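Local coordinates for protein seryl-tRNA synthetase (Pyrococcus horikoshii, PDB 2ZR2) that charges tRNA(Ser) with serine at the expense of ATP and probably also attaches serine to tRNA(Sec), at residues H300-V305 with A409-I414; V372-C377 with L403-I408. All blocks are in the same frame, centred on the assembly; numbering follows the deposited sequence.

Interaction 1. Residues H300-V305 with A409-I414; sequences HQFHKV and ATSRAI. With AMP (adenosine monophosphate), chain C; SO4 (sulfate ion), chain D; SO4 (sulfate ion), chain F.
F302 and S411 meet beside the base of the bound AMP, with CB of F302 3.7 Å from OG of S411. The phenyl ring makes an offset stack with the purine, CZ of F302 being 3.4 Å from AMP C4. S411 holds OG between its backbone N and carbonyl carbon (chi1 51°), from where OG donates a 3.1 Å hydrogen bond to AMP N3. Across the base from F302, the extended R412 lays its guanidinium over the purine; the carbonyls of F297 and E370 bond to it, and NH1 also bonds a sulfate ion, probably from the crystallisation liquor. Beside the ribose, K304 CD runs alongside A409 CB at 3.9 Å, and K304 NZ continues to T252.

The T410 N to H303 O bond (3.0 Å, bent at 133°) ties the start of the helix to the strand. T410 OG1 and H303 ND1 both bond to D196, while H303 NE2 reaches Y219 of the second subunit. With an alanine in place of F302, the adenine would probably lose one stacking partner and be freer to tilt. Class II synthetases share this sandwich of motif 2 phenylalanine and motif 3 arginine; with the N3 bond added here, the base is held against both tilting and sliding.

Interaction 2. Residues V372-C377 with L403-I408; sequences VSASNC and LNSTAI. With AMP (adenosine monophosphate), chain C.
Two antiparallel neighbours of the class II catalytic sheet meet here, the second being the strand of motif 3, which runs up to the corner before the motif 3 helix. The axes of strand segments 372-377 and 403-406 approach to 4.6 Å. S375 and N404 form a hydrogen-bonded pair: S375 N gives a 2.8 Å bond to N404 O, and N404 N returns one of 3.2 Å to S375 O.

Toward the AMP the ladder changes character. T406 N still bonds to S373 O, but from above the carbonyl plane, and the reciprocal bond is taken by a side chain: S373 N donates to T406 OG1 over 3.1 Å at 159°. The threonine can do this because OG1 stands anti to its carbonyl carbon (chi1 -51°), turned toward the partner strand. The displaced T406 O is instead satisfied by S405 OG, at 3.0 Å, and by Q307. T406 CB packs against V372 CB, and T406 OG1 also lies 3.5 Å from AMP C5'. S373 CB approaches the phosphate at O1P, while its hydroxyl is held by D357. V372 and S373 belong to the predicted ATP site and T406 to the predicted serine site, consistent with this placement.

Farther along, C377 SG lies 3.7 Å from N404 ND2, and the isobutyl end of L403 crosses the amide of N376, with CD2 nearest ND2; N376 OD1 accepts a bond from T378 N. A374 CB meets the side chain of S405 on the face that carries N376 and L403.

Strand 354-362 continues the ladder beyond 372-377, its backbone bonded to V372 and A374. On the other flank strand 301-311 borders 403-408, with E306 beside N404 and K304 beside T406. Helix 316-333 packs over the face bearing N376, where H320 also bonds to the carbonyl of A374.

Interactions 1 and 2, whose centres lie 14 Å apart, follow one another along the chain, 403-408 turning a corner at A407 and running directly into 409-414. That corner is a classic beta bulge: A407 and I408 both face V305, with V305 N 2.8 Å from I408 O and V305 O 2.9 Å from A407 N, probably as hydrogen bonds. I408 CG2 also packs 3.6 Å from A413 CB, tying the bulge to the helix. Both contacts touch one AMP: interaction 1 holds the adenine and reaches the ribose, and interaction 2 lies along the ribose and phosphate and contributes T406 to the predicted serine site. E370, R283, E285 and V299 also hydrogen-bond to the nucleotide.

Interaction 1. Residues H300-V305 with A409-I414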
loop_
_atom_site.group_PDB
_atom_site.type_symbol
_atom_site.label_atom_id
_atom_site.label_comp_id
_atom_site.label_asym_id
_atom_site.label_seq_id
_atom_site.Cartn_x
_atom_site.Cartn_y
_atom_site.Cartn_z
ATOM N N HIS A 300 2.217 2.298 -11.276
ATOM C CA HIS A 300 1.153 2.435 -10.296
ATOM C C HIS A 300 1.647 2.512 -8.847
ATOM O O HIS A 300 0.980 3.138 -8.013
ATOM C CB HIS A 300 0.154 1.295 -10.450
ATOM C CG HIS A 300 -0.656 1.394 -11.699
ATOM N ND1 HIS A 300 -1.433 2.495 -11.990
ATOM C CD2 HIS A 300 -0.804 0.543 -12.738
ATOM C CE1 HIS A 300 -2.028 2.313 -13.153
ATOM N NE2 HIS A 300 -1.664 1.139 -13.627
ATOM N N GLN A 301 2.785 1.875 -8.536
ATOM C CA GLN A 301 3.329 1.949 -7.181
ATOM C C GLN A 301 4.828 2.232 -7.153
ATOM O O GLN A 301 5.586 1.720 -7.973
ATOM C CB GLN A 301 3.051 0.658 -6.383
ATOM C CG GLN A 301 4.046 -0.446 -6.616
ATOM C CD GLN A 301 3.695 -1.726 -5.889
ATOM O OE1 GLN A 301 2.543 -2.156 -5.897
ATOM N NE2 GLN A 301 4.691 -2.363 -5.282
ATOM N N PHE A 302 5.244 3.066 -6.207
ATOM C CA PHE A 302 6.659 3.377 -6.031
ATOM C C PHE A 302 6.894 3.847 -4.614
ATOM O O PHE A 302 5.966 4.256 -3.925
ATOM C CB PHE A 302 7.154 4.448 -7.007
ATOM C CG PHE A 302 6.350 5.715 -6.993
ATOM C CD1 PHE A 302 5.102 5.768 -7.601
ATOM C CD2 PHE A 302 6.845 6.863 -6.381
ATOM C CE1 PHE A 302 4.353 6.958 -7.601
ATOM C CE2 PHE A 302 6.103 8.059 -6.375
ATOM C CZ PHE A 302 4.855 8.102 -6.987
ATOM N N HIS A 303 8.145 3.767 -4.187
ATOM C CA HIS A 303 8.550 4.185 -2.858
ATOM C C HIS A 303 9.080 5.602 -2.929
ATOM O O HIS A 303 9.747 5.980 -3.896
ATOM C CB HIS A 303 9.624 3.247 -2.368
ATOM C CG HIS A 303 9.153 1.843 -2.221
ATOM N ND1 HIS A 303 10.008 0.763 -2.244
ATOM C CD2 HIS A 303 7.911 1.339 -2.017
ATOM C CE1 HIS A 303 9.313 -0.349 -2.063
ATOM N NE2 HIS A 303 8.037 -0.025 -1.924
ATOM N N LYS A 304 8.766 6.404 -1.925
ATOM C CA LYS A 304 9.239 7.775 -1.919
ATOM C C LYS A 304 9.438 8.368 -0.538
ATOM O O LYS A 304 8.564 8.305 0.325
ATOM C CB LYS A 304 8.298 8.672 -2.715
ATOM C CG LYS A 304 8.726 10.139 -2.697
ATOM C CD LYS A 304 7.989 10.993 -3.735
ATOM C CE LYS A 304 6.489 11.020 -3.480
ATOM N NZ LYS A 304 6.197 11.319 -2.044
ATOM N N VAL A 305 10.619 8.932 -0.340
ATOM C CA VAL A 305 10.969 9.594 0.902
ATOM C C VAL A 305 10.564 11.046 0.653
ATOM O O VAL A 305 11.060 11.673 -0.284
ATOM C CB VAL A 305 12.475 9.498 1.141
ATOM C CG1 VAL A 305 12.864 10.307 2.355
ATOM C CG2 VAL A 305 12.871 8.033 1.312
ATOM N N ALA A 409 12.466 9.395 -4.829
ATOM C CA ALA A 409 11.390 8.499 -5.171
ATOM C C ALA A 409 12.260 7.450 -5.848
ATOM O O ALA A 409 12.832 7.696 -6.901
ATOM C CB ALA A 409 10.451 9.166 -6.146
ATOM N N THR A 410 12.396 6.296 -5.207
ATOM C CA THR A 410 13.259 5.239 -5.715
ATOM C C THR A 410 13.067 4.875 -7.178
ATOM O O THR A 410 14.046 4.734 -7.909
ATOM C CB THR A 410 13.161 3.966 -4.831
ATOM O OG1 THR A 410 11.809 3.484 -4.809
ATOM C CG2 THR A 410 13.602 4.278 -3.409
ATOM N N SER A 411 11.824 4.727 -7.608
ATOM C CA SER A 411 11.520 4.380 -9.002
ATOM C C SER A 411 12.435 5.153 -9.972
ATOM O O SER A 411 13.275 4.564 -10.644
ATOM C CB SER A 411 10.067 4.733 -9.300
ATOM O OG SER A 411 9.823 6.090 -8.894
ATOM N N ARG A 412 12.280 6.477 -10.017
ATOM C CA ARG A 412 13.059 7.294 -10.924
ATOM C C ARG A 412 14.528 7.459 -10.558
ATOM O O ARG A 412 15.389 7.543 -11.446
ATOM C CB ARG A 412 12.365 8.630 -11.104
ATOM C CG ARG A 412 10.970 8.422 -11.647
ATOM C CD ARG A 412 10.296 9.703 -12.043
ATOM N NE ARG A 412 9.033 9.427 -12.714
ATOM C CZ ARG A 412 8.210 10.358 -13.190
ATOM N NH1 ARG A 412 7.082 9.996 -13.788
ATOM N NH2 ARG A 412 8.513 11.649 -13.074
ATOM N N ALA A 413 14.827 7.494 -9.265
ATOM C CA ALA A 413 16.215 7.596 -8.838
ATOM C C ALA A 413 16.930 6.383 -9.460
ATOM O O ALA A 413 18.056 6.470 -9.945
ATOM C CB ALA A 413 16.291 7.532 -7.316
ATOM N N ILE A 414 16.251 5.242 -9.442
ATOM C CA ILE A 414 16.806 4.028 -10.001
ATOM C C ILE A 414 16.974 4.127 -11.507
ATOM O O ILE A 414 17.982 3.682 -12.042
ATOM C CB ILE A 414 15.933 2.801 -9.649
ATOM C CG1 ILE A 414 16.144 2.432 -8.185
ATOM C CG2 ILE A 414 16.313 1.608 -10.501
ATOM C CD1 ILE A 414 15.336 1.237 -7.747
HETATM P P AMP C . 4.418 14.625 -7.312
HETATM O O1P AMP C . 5.193 15.875 -7.179
HETATM O O2P AMP C . 3.939 13.792 -6.026
HETATM O O3P AMP C . 3.538 14.282 -8.635
HETATM O "O5'" AMP C . 5.595 13.579 -7.697
HETATM C "C5'" AMP C . 6.896 13.700 -7.116
HETATM C "C4'" AMP C . 7.829 12.613 -7.628
HETATM O "O4'" AMP C . 7.263 11.306 -7.408
HETATM C "C3'" AMP C . 8.050 12.686 -9.136
HETATM O "O3'" AMP C . 9.033 13.681 -9.429
HETATM C "C2'" AMP C . 8.663 11.328 -9.374
HETATM O "O2'" AMP C . 10.014 11.304 -8.906
HETATM C "C1'" AMP C . 7.773 10.427 -8.497
HETATM N N9 AMP C . 6.599 9.928 -9.273
HETATM C C8 AMP C . 5.435 10.574 -9.476
HETATM N N7 AMP C . 4.614 9.785 -10.176
HETATM C C5 AMP C . 5.256 8.646 -10.420
HETATM C C6 AMP C . 4.920 7.470 -11.086
HETATM N N6 AMP C . 3.729 7.335 -11.643
HETATM N N1 AMP C . 5.821 6.461 -11.153
HETATM C C2 AMP C . 7.031 6.575 -10.584
HETATM N N3 AMP C . 7.374 7.696 -9.940
HETATM C C4 AMP C . 6.513 8.736 -9.847
HETATM S S SO4 D . -2.966 1.164 -16.972
HETATM O O1 SO4 D . -3.827 0.177 -16.287
HETATM O O2 SO4 D . -1.560 0.948 -16.575
HETATM O O3 SO4 D . -3.084 1.009 -18.432
HETATM O O4 SO4 D . -3.388 2.528 -16.599
HETATM S S SO4 F . 6.582 13.214 -16.416
HETATM O O1 SO4 F . 5.916 12.275 -15.488
HETATM O O2 SO4 F . 5.548 13.908 -17.216
HETATM O O3 SO4 F . 7.484 12.474 -17.309
HETATM O O4 SO4 F . 7.389 14.201 -15.669
#

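Interaction 2. Residues V372-C377 with L403-I408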
loop_
_atom_site.group_PDB
_atom_site.type_symbol
_atom_site.label_atom_id
_atom_site.label_comp_id
_atom_site.label_asym_id
_atom_site.label_seq_id
_atom_site.Cartn_x
_atom_site.Cartn_y
_atom_site.Cartn_z
ATOM N N VAL A 372 12.336 14.933 -9.070
ATOM C CA VAL A 372 11.850 15.439 -7.776
ATOM C C VAL A 372 11.074 16.729 -7.965
ATOM O O VAL A 372 11.244 17.434 -8.956
ATOM C CB VAL A 372 12.967 15.709 -6.686
ATOM C CG1 VAL A 372 14.222 14.961 -6.999
ATOM C CG2 VAL A 372 13.211 17.185 -6.521
ATOM N N SER A 373 10.215 17.037 -7.004
ATOM C CA SER A 373 9.435 18.258 -7.085
ATOM C C SER A 373 9.224 18.909 -5.708
ATOM O O SER A 373 8.826 18.243 -4.746
ATOM C CB SER A 373 8.102 17.959 -7.755
ATOM O OG SER A 373 7.412 19.163 -8.010
ATOM N N ALA A 374 9.522 20.207 -5.625
ATOM C CA ALA A 374 9.382 20.988 -4.392
ATOM C C ALA A 374 8.342 22.090 -4.586
ATOM O O ALA A 374 8.467 22.922 -5.480
ATOM C CB ALA A 374 10.721 21.605 -4.007
ATOM N N SER A 375 7.322 22.110 -3.737
ATOM C CA SER A 375 6.279 23.115 -3.866
ATOM C C SER A 375 6.027 23.879 -2.576
ATOM O O SER A 375 6.108 23.321 -1.482
ATOM C CB SER A 375 4.961 22.455 -4.294
ATOM O OG SER A 375 5.171 21.452 -5.275
ATOM N N ASN A 376 5.740 25.168 -2.710
ATOM C CA ASN A 376 5.387 25.960 -1.556
ATOM C C ASN A 376 3.873 26.055 -1.697
ATOM O O ASN A 376 3.346 26.612 -2.671
ATOM C CB ASN A 376 5.998 27.357 -1.609
ATOM C CG ASN A 376 5.687 28.174 -0.354
ATOM O OD1 ASN A 376 4.608 28.040 0.230
ATOM N ND2 ASN A 376 6.627 29.027 0.059
ATOM N N CYS A 377 3.159 25.502 -0.737
ATOM C CA CYS A 377 1.709 25.536 -0.821
ATOM C C CYS A 377 1.098 26.706 -0.082
ATOM O O CYS A 377 -0.122 26.864 -0.087
ATOM C CB CYS A 377 1.145 24.231 -0.266
ATOM S SG CYS A 377 1.895 22.794 -1.050
ATOM N N LEU A 403 4.868 23.048 2.993
ATOM C CA LEU A 403 5.748 22.824 1.856
ATOM C C LEU A 403 6.080 21.354 1.774
ATOM O O LEU A 403 6.099 20.653 2.792
ATOM C CB LEU A 403 7.039 23.630 1.979
ATOM C CG LEU A 403 6.876 25.147 1.870
ATOM C CD1 LEU A 403 6.412 25.693 3.202
ATOM C CD2 LEU A 403 8.197 25.779 1.476
ATOM N N ASN A 404 6.325 20.872 0.561
ATOM C CA ASN A 404 6.674 19.471 0.372
ATOM C C ASN A 404 7.672 19.369 -0.760
ATOM O O ASN A 404 7.723 20.209 -1.656
ATOM C CB ASN A 404 5.427 18.638 0.051
ATOM C CG ASN A 404 4.862 18.945 -1.319
ATOM O OD1 ASN A 404 5.492 18.649 -2.332
ATOM N ND2 ASN A 404 3.673 19.537 -1.360
ATOM N N SER A 405 8.479 18.330 -0.709
ATOM C CA SER A 405 9.463 18.116 -1.734
ATOM C C SER A 405 9.968 16.704 -1.682
ATOM O O SER A 405 10.180 16.127 -0.618
ATOM C CB SER A 405 10.633 19.072 -1.560
ATOM O OG SER A 405 11.707 18.701 -2.406
ATOM N N THR A 406 10.154 16.139 -2.854
ATOM C CA THR A 406 10.660 14.794 -2.945
ATOM C C THR A 406 12.034 14.840 -2.317
ATOM O O THR A 406 12.650 15.897 -2.270
ATOM C CB THR A 406 10.822 14.400 -4.423
ATOM O OG1 THR A 406 9.605 14.673 -5.116
ATOM C CG2 THR A 406 11.169 12.930 -4.567
ATOM N N ALA A 407 12.486 13.714 -1.787
ATOM C CA ALA A 407 13.851 13.610 -1.275
ATOM C C ALA A 407 14.353 12.642 -2.344
ATOM O O ALA A 407 15.238 12.954 -3.136
ATOM C CB ALA A 407 13.887 12.966 0.095
ATOM N N ILE A 408 13.735 11.469 -2.378
ATOM C CA ILE A 408 14.042 10.470 -3.377
ATOM C C ILE A 408 12.851 9.553 -3.574
ATOM O O ILE A 408 12.272 9.027 -2.619
ATOM C CB ILE A 408 15.230 9.596 -3.001
ATOM C CG1 ILE A 408 16.519 10.396 -3.114
ATOM C CG2 ILE A 408 15.304 8.391 -3.944
ATOM C CD1 ILE A 408 17.762 9.590 -2.726
HETATM P P AMP C . 4.418 14.625 -7.312
HETATM O O1P AMP C . 5.193 15.875 -7.179
HETATM O O2P AMP C . 3.939 13.792 -6.026
HETATM O O3P AMP C . 3.538 14.282 -8.635
HETATM O "O5'" AMP C . 5.595 13.579 -7.697
HETATM C "C5'" AMP C . 6.896 13.700 -7.116
HETATM C "C4'" AMP C . 7.829 12.613 -7.628
HETATM O "O4'" AMP C . 7.263 11.306 -7.408
HETATM C "C3'" AMP C . 8.050 12.686 -9.136
HETATM O "O3'" AMP C . 9.033 13.681 -9.429
HETATM C "C2'" AMP C . 8.663 11.328 -9.374
HETATM O "O2'" AMP C . 10.014 11.304 -8.906
HETATM C "C1'" AMP C . 7.773 10.427 -8.497
HETATM N N9 AMP C . 6.599 9.928 -9.273
HETATM C C8 AMP C . 5.435 10.574 -9.476
HETATM N N7 AMP C . 4.614 9.785 -10.176
HETATM C C5 AMP C . 5.256 8.646 -10.420
HETATM C C6 AMP C . 4.920 7.470 -11.086
HETATM N N6 AMP C . 3.729 7.335 -11.643
HETATM N N1 AMP C . 5.821 6.461 -11.153
HETATM C C2 AMP C . 7.031 6.575 -10.584
HETATM N N3 AMP C . 7.374 7.696 -9.940
HETATM C C4 AMP C . 6.513 8.736 -9.847
#